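Local coordinates for kallistatin (Homo sapiens, PDB 6F4V), which inhibits tissue kallikrein as a serpin, forming a stable equimolar complex with the protease that cleaves its reactive site, at residues Lys142-Arg145 / Gly146-Asp150. Sequence-based numbering, arbitrary orientation.
Sequences KETR and GKIVD
OG1 of T144, the first residue past the helix, is gripped by two groups: it accepts the amide of I148, N to OG1 3.0 Å, with the N-H...O angle at 155°, and it is also hydrogen-bonded to the carbonyl oxygen of V140, one turn back in helix 129-143. Chi1 of 56° sets OG1 between the backbone N and the carbonyl carbon, from where it meets both the helix and the loop that follows the turn. The backbone of T144 makes a second link: its O receives K147 N at 3.1 Å, closing a type I' turn. R145 and G146, both at positive phi, form the corner, and R145 is the C-prime residue of a Schellman motif in which G146 N reaches K141 O and R145 N reaches K142 O. On the apolar side, CG2 of T144 lies 3.8 Å from CG1 of I148, the two side chains crossing nearly at right angles and both resting on A332 of strand 328-340. The R145 chain, extended from CG to NE, carries NH2 to a salt bridge with OE2 of E90. A valine in place of T144 would probably leave the I148 amide and the V140 carbonyl without this shared partner. One buried hydroxyl thus ties the end of serpin helix F to its exit loop, while the methyl beside it packs on sheet A, whose strand 328-340, between 159-172 and 312-324, is consistent with an inserted reactive-centre loop.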
loop_
_atom_site.group_PDB
_atom_site.type_symbol
_atom_site.label_atom_id
_atom_site.label_comp_id
_atom_site.label_asym_id
_atom_site.label_seq_id
_atom_site.Cartn_x
_atom_site.Cartn_y
_atom_site.Cartn_z
ATOM N N LYS A 142 7.932 0.282 -15.802
ATOM C CA LYS A 142 8.145 -1.050 -16.350
ATOM C C LYS A 142 7.815 -2.123 -15.297
ATOM O O LYS A 142 7.090 -3.077 -15.564
ATOM C CB LYS A 142 9.586 -1.183 -16.814
ATOM C CG LYS A 142 9.982 -2.551 -17.316
ATOM C CD LYS A 142 11.343 -2.473 -17.991
ATOM C CE LYS A 142 11.917 -3.857 -18.225
ATOM N NZ LYS A 142 10.959 -4.722 -18.964
ATOM N N GLU A 143 8.329 -1.927 -14.090
ATOM C CA GLU A 143 8.100 -2.874 -13.006
ATOM C C GLU A 143 6.660 -2.994 -12.541
ATOM O O GLU A 143 6.270 -4.035 -11.995
ATOM C CB GLU A 143 9.010 -2.548 -11.823
ATOM C CG GLU A 143 10.474 -2.791 -12.115
ATOM C CD GLU A 143 10.836 -4.256 -12.368
ATOM O OE1 GLU A 143 10.023 -5.179 -12.153
ATOM O OE2 GLU A 143 11.979 -4.475 -12.779
ATOM N N THR A 144 5.868 -1.953 -12.768
ATOM C CA THR A 144 4.453 -1.957 -12.427
ATOM C C THR A 144 3.530 -2.229 -13.617
ATOM O O THR A 144 2.335 -1.968 -13.543
ATOM C CB THR A 144 4.062 -0.659 -11.680
ATOM O OG1 THR A 144 4.399 0.499 -12.454
ATOM C CG2 THR A 144 4.804 -0.604 -10.364
ATOM N N ARG A 145 4.082 -2.830 -14.681
ATOM C CA ARG A 145 3.320 -3.127 -15.920
ATOM C C ARG A 145 2.524 -1.941 -16.419
ATOM O O ARG A 145 1.340 -2.061 -16.763
ATOM C CB ARG A 145 2.426 -4.338 -15.727
ATOM C CG ARG A 145 3.195 -5.562 -15.269
ATOM C CD ARG A 145 2.494 -6.859 -15.674
ATOM N NE ARG A 145 3.215 -8.017 -15.123
ATOM C CZ ARG A 145 4.250 -8.635 -15.701
ATOM N NH1 ARG A 145 4.735 -8.242 -16.890
ATOM N NH2 ARG A 145 4.812 -9.670 -15.082
ATOM N N GLY A 146 3.171 -0.777 -16.383
ATOM C CA GLY A 146 2.599 0.447 -16.886
ATOM C C GLY A 146 1.706 1.243 -15.966
ATOM O O GLY A 146 1.271 2.331 -16.335
ATOM N N LYS A 147 1.425 0.721 -14.766
ATOM C CA LYS A 147 0.454 1.336 -13.879
ATOM C C LYS A 147 0.939 2.564 -13.117
ATOM O O LYS A 147 0.178 3.498 -12.914
ATOM C CB LYS A 147 -0.068 0.302 -12.874
ATOM C CG LYS A 147 -0.773 -0.895 -13.510
ATOM C CD LYS A 147 -1.812 -0.527 -14.561
ATOM C CE LYS A 147 -2.898 0.332 -13.978
ATOM N NZ LYS A 147 -3.987 0.608 -14.945
ATOM N N ILE A 148 2.176 2.546 -12.646
ATOM C CA ILE A 148 2.725 3.695 -11.913
ATOM C C ILE A 148 3.648 4.509 -12.813
ATOM O O ILE A 148 4.790 4.132 -13.059
ATOM C CB ILE A 148 3.453 3.295 -10.618
ATOM C CG1 ILE A 148 2.566 2.395 -9.753
ATOM C CG2 ILE A 148 3.889 4.565 -9.894
ATOM C CD1 ILE A 148 1.213 2.963 -9.370
ATOM N N VAL A 149 3.112 5.638 -13.258
ATOM C CA VAL A 149 3.740 6.577 -14.191
ATOM C C VAL A 149 4.105 7.859 -13.406
ATOM O O VAL A 149 3.337 8.329 -12.551
ATOM C CB VAL A 149 2.732 6.924 -15.337
ATOM C CG1 VAL A 149 3.401 7.699 -16.475
ATOM C CG2 VAL A 149 2.134 5.643 -15.932
ATOM N N ASP A 150 5.268 8.407 -13.704
ATOM C CA ASP A 150 5.743 9.662 -13.140
ATOM C C ASP A 150 5.790 9.642 -11.600
ATOM O O ASP A 150 5.334 10.570 -10.928
ATOM C CB ASP A 150 4.942 10.857 -13.708
ATOM C CG ASP A 150 5.003 10.939 -15.264
ATOM O OD1 ASP A 150 6.027 10.531 -15.890
ATOM O OD2 ASP A 150 4.004 11.417 -15.863
#